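Peptidase M3B, oligoendopeptidase F (Enterococcus faecium, PDB 2QR4) probably cleaves short peptides internally, as a zinc-dependent metallopeptidase of the M3 family. Local coordinates at residues F445-M449 with Y463-Y468; L252-N257 with T440-E444; T214-H218 with H495-N499. All blocks are in the same frame, centred on the assembly; numbering follows the deposited sequence.

Interaction 1 (F445-M449 with Y463-Y468)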
# COMPACT_ATOMS: atom_id res chain seq x y z
N PHE A 445 -18.87 0.20 11.28
CA PHE A 445 -17.44 0.41 11.45
C PHE A 445 -16.82 0.98 10.19
O PHE A 445 -15.99 1.89 10.24
CB PHE A 445 -16.72 -0.87 11.87
CG PHE A 445 -15.36 -0.64 12.46
CD1 PHE A 445 -15.23 0.02 13.67
CD2 PHE A 445 -14.21 -1.08 11.80
CE1 PHE A 445 -13.97 0.25 14.22
CE2 PHE A 445 -12.95 -0.87 12.35
CZ PHE A 445 -12.83 -0.20 13.55
N GLU A 446 -17.22 0.46 9.04
CA GLU A 446 -16.69 0.99 7.79
C GLU A 446 -16.92 2.49 7.69
O GLU A 446 -16.01 3.25 7.37
CB GLU A 446 -17.26 0.28 6.57
CG GLU A 446 -16.75 0.82 5.25
CD GLU A 446 -17.08 -0.08 4.05
OE1 GLU A 446 -18.03 -0.89 4.15
OE2 GLU A 446 -16.38 0.02 3.01
N HIS A 447 -18.14 2.92 7.99
CA HIS A 447 -18.46 4.33 7.89
C HIS A 447 -17.68 5.13 8.93
O HIS A 447 -17.16 6.21 8.63
CB HIS A 447 -19.96 4.59 8.02
CG HIS A 447 -20.36 5.96 7.59
ND1 HIS A 447 -21.20 6.76 8.34
CD2 HIS A 447 -20.03 6.69 6.50
CE1 HIS A 447 -21.38 7.91 7.72
NE2 HIS A 447 -20.68 7.89 6.60
N PHE A 448 -17.60 4.58 10.14
CA PHE A 448 -16.84 5.21 11.24
C PHE A 448 -15.38 5.47 10.83
O PHE A 448 -14.85 6.54 11.08
CB PHE A 448 -16.93 4.33 12.49
CG PHE A 448 -15.96 4.71 13.59
CD1 PHE A 448 -16.29 5.67 14.53
CD2 PHE A 448 -14.73 4.07 13.69
CE1 PHE A 448 -15.41 5.99 15.56
CE2 PHE A 448 -13.83 4.41 14.71
CZ PHE A 448 -14.18 5.36 15.65
N MSE A 449 -14.75 4.51 10.16
CA MSE A 449 -13.38 4.69 9.70
C MSE A 449 -13.24 5.82 8.68
O MSE A 449 -12.28 6.59 8.75
CB MSE A 449 -12.82 3.40 9.09
CG MSE A 449 -12.39 2.37 10.12
SE MSE A 449 -11.52 0.82 9.28
CE MSE A 449 -13.04 0.13 8.22
N TYR A 463 -6.33 2.83 18.08
CA TYR A 463 -7.61 3.49 17.98
C TYR A 463 -8.64 2.62 17.28
O TYR A 463 -9.81 2.57 17.68
CB TYR A 463 -7.46 4.80 17.21
CG TYR A 463 -8.73 5.59 17.16
CD1 TYR A 463 -9.34 6.02 18.33
CD2 TYR A 463 -9.33 5.90 15.95
CE1 TYR A 463 -10.51 6.77 18.29
CE2 TYR A 463 -10.50 6.64 15.90
CZ TYR A 463 -11.08 7.08 17.07
OH TYR A 463 -12.25 7.81 17.04
N LEU A 464 -8.22 1.92 16.24
CA LEU A 464 -9.14 1.05 15.48
C LEU A 464 -9.65 -0.07 16.39
O LEU A 464 -10.84 -0.38 16.42
CB LEU A 464 -8.44 0.47 14.26
CG LEU A 464 -8.72 0.87 12.80
CD1 LEU A 464 -9.63 2.06 12.61
CD2 LEU A 464 -7.44 1.06 12.06
N SER A 465 -8.73 -0.64 17.16
CA SER A 465 -9.03 -1.78 18.00
C SER A 465 -9.91 -1.43 19.19
O SER A 465 -10.92 -2.10 19.42
CB SER A 465 -7.75 -2.48 18.43
OG SER A 465 -6.97 -2.76 17.27
N ASP A 466 -9.55 -0.37 19.91
CA ASP A 466 -10.41 0.12 20.99
C ASP A 466 -11.81 0.47 20.46
O ASP A 466 -12.82 0.20 21.12
CB ASP A 466 -9.80 1.36 21.69
CG ASP A 466 -8.47 1.05 22.39
OD1 ASP A 466 -7.76 2.01 22.79
OD2 ASP A 466 -8.11 -0.14 22.54
N SER A 467 -11.88 1.07 19.28
CA SER A 467 -13.14 1.45 18.68
C SER A 467 -13.94 0.20 18.33
O SER A 467 -15.12 0.08 18.66
CB SER A 467 -12.90 2.30 17.44
OG SER A 467 -12.43 3.57 17.82
N TYR A 468 -13.27 -0.75 17.68
CA TYR A 468 -13.94 -1.99 17.29
C TYR A 468 -14.38 -2.80 18.51
O TYR A 468 -15.51 -3.29 18.57
CB TYR A 468 -13.05 -2.85 16.39
CG TYR A 468 -13.80 -3.98 15.76
CD1 TYR A 468 -14.45 -3.82 14.55
CD2 TYR A 468 -13.87 -5.21 16.38
CE1 TYR A 468 -15.15 -4.85 13.98
CE2 TYR A 468 -14.56 -6.26 15.81
CZ TYR A 468 -15.21 -6.08 14.62
OH TYR A 468 -15.90 -7.13 14.06
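Phe445 and Phe448 both carry CG anti to the backbone N (chi1 -162° in Phe445), and this turns their rings toward Leu464, Ser467 and Tyr468. The contact is that of a helical hairpin in the largely helical M3 fold: helix 418-454 and helix 461-476, consecutive in the chain, meet here with their N-to-C directions at 142°. The ring of Phe445 forms a T-shaped (edge-to-face) pair with Tyr468, whose edge enters through CD1 over the centre of the Phe445 face. Their planes stand at 88° and their centroids 5.1 Å apart. The rim of the Phe445 ring also lies close to the opposite backbone: Phe445 CZ is 3.5 Å from Leu464 O, while CB of Ser467 lies at the edge, near the ring plane. One helical turn on, Phe448 presents CZ to two hydroxyls, 3.4 Å from Tyr463 OH and 3.3 Å from Ser467 OG. The Phe448 and Tyr463 rings are oblique to each other. Beside Phe445, selenomethionine Met449, bent at its last torsion, crosses Leu464 at about a right angle, with Met449 CG 3.7 Å from Leu464 CD1. Both of these residues also touch helix 208-228, so the hairpin packs onto that helix. Trp490 adds to the packing around Phe445. The two tyrosine hydroxyls find their polar partners outside the interface, Tyr463 OH at Glu452 and Tyr468 OH at Glu489. Ser467 is held by its own helix: Tyr463 O accepts the backbone N-H and the hydroxyl of Ser467 from opposite faces of its carbonyl plane, with Ser467 OG 2.8 Å from Tyr463 O.

Interaction 2 (L252-N257 with T440-E444)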
# COMPACT_ATOMS: atom_id res chain seq x y z
N LEU A 252 -30.74 1.90 8.05
CA LEU A 252 -30.26 0.57 8.43
C LEU A 252 -29.52 0.62 9.76
O LEU A 252 -29.85 -0.10 10.70
CB LEU A 252 -29.35 -0.03 7.35
CG LEU A 252 -28.61 -1.31 7.76
CD1 LEU A 252 -29.56 -2.54 7.79
CD2 LEU A 252 -27.45 -1.54 6.83
N VAL A 253 -28.52 1.49 9.84
CA VAL A 253 -27.71 1.59 11.06
C VAL A 253 -28.56 2.01 12.29
O VAL A 253 -28.38 1.46 13.38
CB VAL A 253 -26.49 2.52 10.85
CG1 VAL A 253 -25.78 2.82 12.15
CG2 VAL A 253 -25.53 1.88 9.85
N ASP A 254 -29.48 2.94 12.10
CA ASP A 254 -30.35 3.42 13.19
C ASP A 254 -31.35 2.39 13.68
O ASP A 254 -31.54 2.25 14.89
CB ASP A 254 -31.10 4.70 12.79
CG ASP A 254 -30.17 5.89 12.63
OD1 ASP A 254 -28.99 5.77 13.03
OD2 ASP A 254 -30.60 6.94 12.11
N VAL A 255 -32.02 1.70 12.76
CA VAL A 255 -32.99 0.69 13.17
C VAL A 255 -32.31 -0.49 13.86
O VAL A 255 -32.78 -0.99 14.88
CB VAL A 255 -33.84 0.21 11.97
CG1 VAL A 255 -34.73 -0.95 12.39
CG2 VAL A 255 -34.69 1.38 11.41
N VAL A 256 -31.16 -0.91 13.33
CA VAL A 256 -30.41 -1.98 13.96
C VAL A 256 -29.93 -1.59 15.35
O VAL A 256 -30.08 -2.35 16.30
CB VAL A 256 -29.24 -2.47 13.08
CG1 VAL A 256 -28.34 -3.40 13.87
CG2 VAL A 256 -29.77 -3.19 11.83
N ASN A 257 -29.39 -0.38 15.49
CA ASN A 257 -29.00 0.12 16.81
C ASN A 257 -30.14 0.18 17.82
O ASN A 257 -29.96 -0.14 19.00
CB ASN A 257 -28.30 1.47 16.72
CG ASN A 257 -26.81 1.33 16.52
OD1 ASN A 257 -26.05 1.28 17.48
ND2 ASN A 257 -26.40 1.20 15.27
N THR A 440 -24.27 -5.37 9.50
CA THR A 440 -24.51 -3.98 9.84
C THR A 440 -23.46 -3.42 10.80
O THR A 440 -23.05 -2.27 10.68
CB THR A 440 -25.91 -3.78 10.38
OG1 THR A 440 -26.83 -4.13 9.34
CG2 THR A 440 -26.13 -2.33 10.79
N GLN A 441 -23.00 -4.26 11.74
CA GLN A 441 -21.88 -3.91 12.61
C GLN A 441 -20.70 -3.47 11.74
O GLN A 441 -20.09 -2.42 11.97
CB GLN A 441 -21.48 -5.12 13.47
CG GLN A 441 -20.42 -4.81 14.57
CD GLN A 441 -19.96 -6.06 15.32
OE1 GLN A 441 -20.59 -7.12 15.23
NE2 GLN A 441 -18.86 -5.96 16.04
N PHE A 442 -20.39 -4.29 10.73
CA PHE A 442 -19.31 -4.02 9.80
C PHE A 442 -19.59 -2.72 9.06
O PHE A 442 -18.69 -1.90 8.89
CB PHE A 442 -19.13 -5.18 8.79
CG PHE A 442 -18.62 -6.48 9.41
CD1 PHE A 442 -18.03 -6.49 10.66
CD2 PHE A 442 -18.69 -7.67 8.70
CE1 PHE A 442 -17.56 -7.68 11.22
CE2 PHE A 442 -18.21 -8.86 9.24
CZ PHE A 442 -17.64 -8.86 10.51
N ALA A 443 -20.84 -2.52 8.63
CA ALA A 443 -21.18 -1.33 7.86
C ALA A 443 -21.00 -0.08 8.70
O ALA A 443 -20.58 0.97 8.19
CB ALA A 443 -22.60 -1.40 7.30
N GLU A 444 -21.32 -0.19 9.98
CA GLU A 444 -21.18 0.91 10.92
C GLU A 444 -19.70 1.23 11.14
O GLU A 444 -19.31 2.40 11.16
CB GLU A 444 -21.88 0.61 12.25
CG GLU A 444 -21.96 1.82 13.21
CD GLU A 444 -22.84 1.58 14.45
OE1 GLU A 444 -23.57 0.56 14.52
OE2 GLU A 444 -22.81 2.41 15.36
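Glu444 reaches across to Val253 and Asn257, joining helix 418-454 to helix 246-258 within the helical body of the M3 fold; the two segments run at 125° to each other. CB of Glu444 leaves its helix toward the partner, and CG, anti to the backbone N (chi1 -171°), continues outward along an extended chain. CG and then CD pass the CG1 methyl of Val253, Glu444 CD lying 3.9 Å from Val253 CG1. At the tip Glu444 OE1 accepts a nearly straight N-H from Asn257 ND2 at 3.0 Å. The donor stands above the carboxylate plane, 45° out of it, although the carboxylate oxygen lies close to the amide plane of Asn257. The same ND2 also donates to Val253 O one turn back (2.7 Å from Asn257 ND2 to Val253 O), so two bonds fix the rotation of the amide. OE1 has a further partner in Tyr475 OH. Lys474 NZ ties the group together, salt-bridged to Glu444 OE2 and bonded to Asn257 OD1; it would probably favour a charged carboxylate. The rest of the contact, between Thr440 and both Val256 and Leu252, is tip to tip. Thr440 CG2 meets the side chain of Val256, 3.9 Å from Val256 CB. The Thr440 hydroxyl is bonded to Val436 O one turn earlier and to Ser506 OG of helix 503-520, whose Phe503, Ser506 and Thr507 all touch Leu252. Against that same hydroxyl, Leu252 CD1 comes within 3.5 Å of Thr440 OG1.

Interaction 3 (T214-H218 with H495-N499)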
# COMPACT_ATOMS: atom_id res chain seq x y z
N THR A 214 -2.34 -0.80 5.81
CA THR A 214 -2.95 -1.15 4.50
C THR A 214 -4.39 -0.67 4.40
O THR A 214 -4.79 -0.10 3.39
CB THR A 214 -2.87 -2.68 4.16
OG1 THR A 214 -3.38 -3.46 5.25
CG2 THR A 214 -1.43 -3.09 3.88
N LEU A 215 -5.16 -0.85 5.47
CA LEU A 215 -6.58 -0.48 5.45
C LEU A 215 -6.74 1.04 5.50
O LEU A 215 -7.50 1.61 4.72
CB LEU A 215 -7.33 -1.14 6.60
CG LEU A 215 -8.83 -0.84 6.70
CD1 LEU A 215 -9.57 -1.14 5.36
CD2 LEU A 215 -9.45 -1.60 7.87
N GLY A 216 -6.00 1.68 6.40
CA GLY A 216 -5.87 3.13 6.43
C GLY A 216 -5.58 3.78 5.08
O GLY A 216 -6.22 4.77 4.70
N THR A 217 -4.62 3.23 4.34
CA THR A 217 -4.31 3.75 3.01
C THR A 217 -5.53 3.64 2.07
O THR A 217 -5.86 4.57 1.32
CB THR A 217 -3.13 3.01 2.40
OG1 THR A 217 -1.99 3.13 3.27
CG2 THR A 217 -2.80 3.58 1.04
N HIS A 218 -6.20 2.50 2.14
CA HIS A 218 -7.36 2.22 1.30
C HIS A 218 -8.43 3.25 1.58
O HIS A 218 -9.03 3.80 0.66
CB HIS A 218 -7.93 0.81 1.60
CG HIS A 218 -9.03 0.40 0.68
ND1 HIS A 218 -8.81 0.11 -0.65
CD2 HIS A 218 -10.35 0.21 0.90
CE1 HIS A 218 -9.95 -0.23 -1.22
NE2 HIS A 218 -10.90 -0.18 -0.30
N HIS A 495 -13.87 -7.43 3.32
CA HIS A 495 -14.88 -6.53 2.79
C HIS A 495 -14.60 -5.07 3.07
O HIS A 495 -15.14 -4.20 2.40
CB HIS A 495 -16.27 -6.90 3.30
CG HIS A 495 -16.79 -8.17 2.70
ND1 HIS A 495 -16.63 -9.39 3.31
CD2 HIS A 495 -17.42 -8.41 1.53
CE1 HIS A 495 -17.17 -10.33 2.56
NE2 HIS A 495 -17.66 -9.76 1.47
N PHE A 496 -13.73 -4.81 4.04
CA PHE A 496 -13.38 -3.43 4.35
C PHE A 496 -12.50 -2.83 3.27
O PHE A 496 -12.31 -1.62 3.26
CB PHE A 496 -12.66 -3.33 5.69
CG PHE A 496 -13.57 -3.49 6.86
CD1 PHE A 496 -14.90 -3.08 6.79
CD2 PHE A 496 -13.09 -4.04 8.05
CE1 PHE A 496 -15.74 -3.22 7.88
CE2 PHE A 496 -13.93 -4.19 9.15
CZ PHE A 496 -15.26 -3.77 9.06
N TYR A 497 -11.96 -3.69 2.39
CA TYR A 497 -11.16 -3.26 1.22
C TYR A 497 -12.01 -3.17 -0.07
O TYR A 497 -11.48 -3.07 -1.18
CB TYR A 497 -9.96 -4.20 0.98
CG TYR A 497 -8.94 -4.17 2.09
CD1 TYR A 497 -7.86 -3.28 2.06
CD2 TYR A 497 -9.06 -5.02 3.20
CE1 TYR A 497 -6.92 -3.24 3.08
CE2 TYR A 497 -8.12 -4.99 4.24
CZ TYR A 497 -7.05 -4.10 4.17
OH TYR A 497 -6.14 -4.05 5.19
N TYR A 498 -13.32 -3.23 0.09
CA TYR A 498 -14.21 -2.92 -1.01
C TYR A 498 -14.53 -1.44 -0.85
O TYR A 498 -13.65 -0.66 -0.50
CB TYR A 498 -15.46 -3.79 -0.94
CG TYR A 498 -15.19 -5.24 -1.29
CD1 TYR A 498 -13.92 -5.79 -1.16
CD2 TYR A 498 -16.21 -6.07 -1.73
CE1 TYR A 498 -13.66 -7.11 -1.47
CE2 TYR A 498 -15.96 -7.41 -2.05
CZ TYR A 498 -14.69 -7.92 -1.91
OH TYR A 498 -14.43 -9.23 -2.22
N ASN A 499 -15.78 -1.06 -1.06
CA ASN A 499 -16.13 0.36 -1.01
C ASN A 499 -17.59 0.53 -0.59
O ASN A 499 -18.47 0.76 -1.42
CB ASN A 499 -15.87 1.00 -2.38
CG ASN A 499 -15.88 2.52 -2.34
OD1 ASN A 499 -15.89 3.13 -1.26
ND2 ASN A 499 -15.90 3.15 -3.51
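Tyr497 meets Thr214, Leu215 and His218, three residues of helix 208-228. At its far end Tyr497 OH is hydrogen-bonded to Thr214 OG1 at 2.8 Å. Leu215 CD1 sits over the centre of the Tyr497 ring, 4.0 Å from the centroid and 10° off the normal, a CH-pi contact. Leu215 CD1 also packs on Phe496, 3.8 Å from Phe496 CB and 3.5 Å from Phe496 O. His218, with CG anti to the backbone N (chi1 -174°), extends beside Tyr497 to the backbone beyond it. There His218 NE2 donates to Tyr498 O at 2.8 Å, the acceptor lying in the imidazole plane and the donor in the carbonyl plane. Tyr497 O is close to His218 NE2 as well, but its angle is too poor for a bond.

In the next shell Phe153 stacks on the Tyr497 ring, and His222 packs edge-to-face with His218. Thr214 OG1 is tied back to Phe211 O within its own helix, while Met449 of helix 418-454 touches both Leu215 and Phe496. Thr214 also packs on Thr152 of the second subunit, so the helix side of the contact borders the dimer interface. The 495-499 segment belongs to a tyrosine-rich loop; comparable loops in M3 peptidases border the substrate cleft, and a similar position is probable here. The bond is side chain to main chain: its almost straight geometry (172°) is that of a proton on His218 NE2, and a side chain of helix 208-228 ties this part of the loop through a main-chain carbonyl.

How the interactions relate
From the N terminus, helix 208-228 comes first and opens interaction 3 at 214-218; helix 246-258 follows and opens interaction 2 at 252-257. The chain returns on helix 418-454, where 440-444 closes interaction 2 and the very next residues, 445-449, open interaction 1. That short loop closes at 463-468 on helix 461-476, before 495-499 finally closes interaction 3. Interactions 1 and 2 are therefore in series along one helix, and both nest inside interaction 3; none cross. Phe496 joins them in space, touching Phe445 and Phe442 O, so helix 418-454 links helices 208-228 and 246-258, the hairpin and the tyrosine-rich loop.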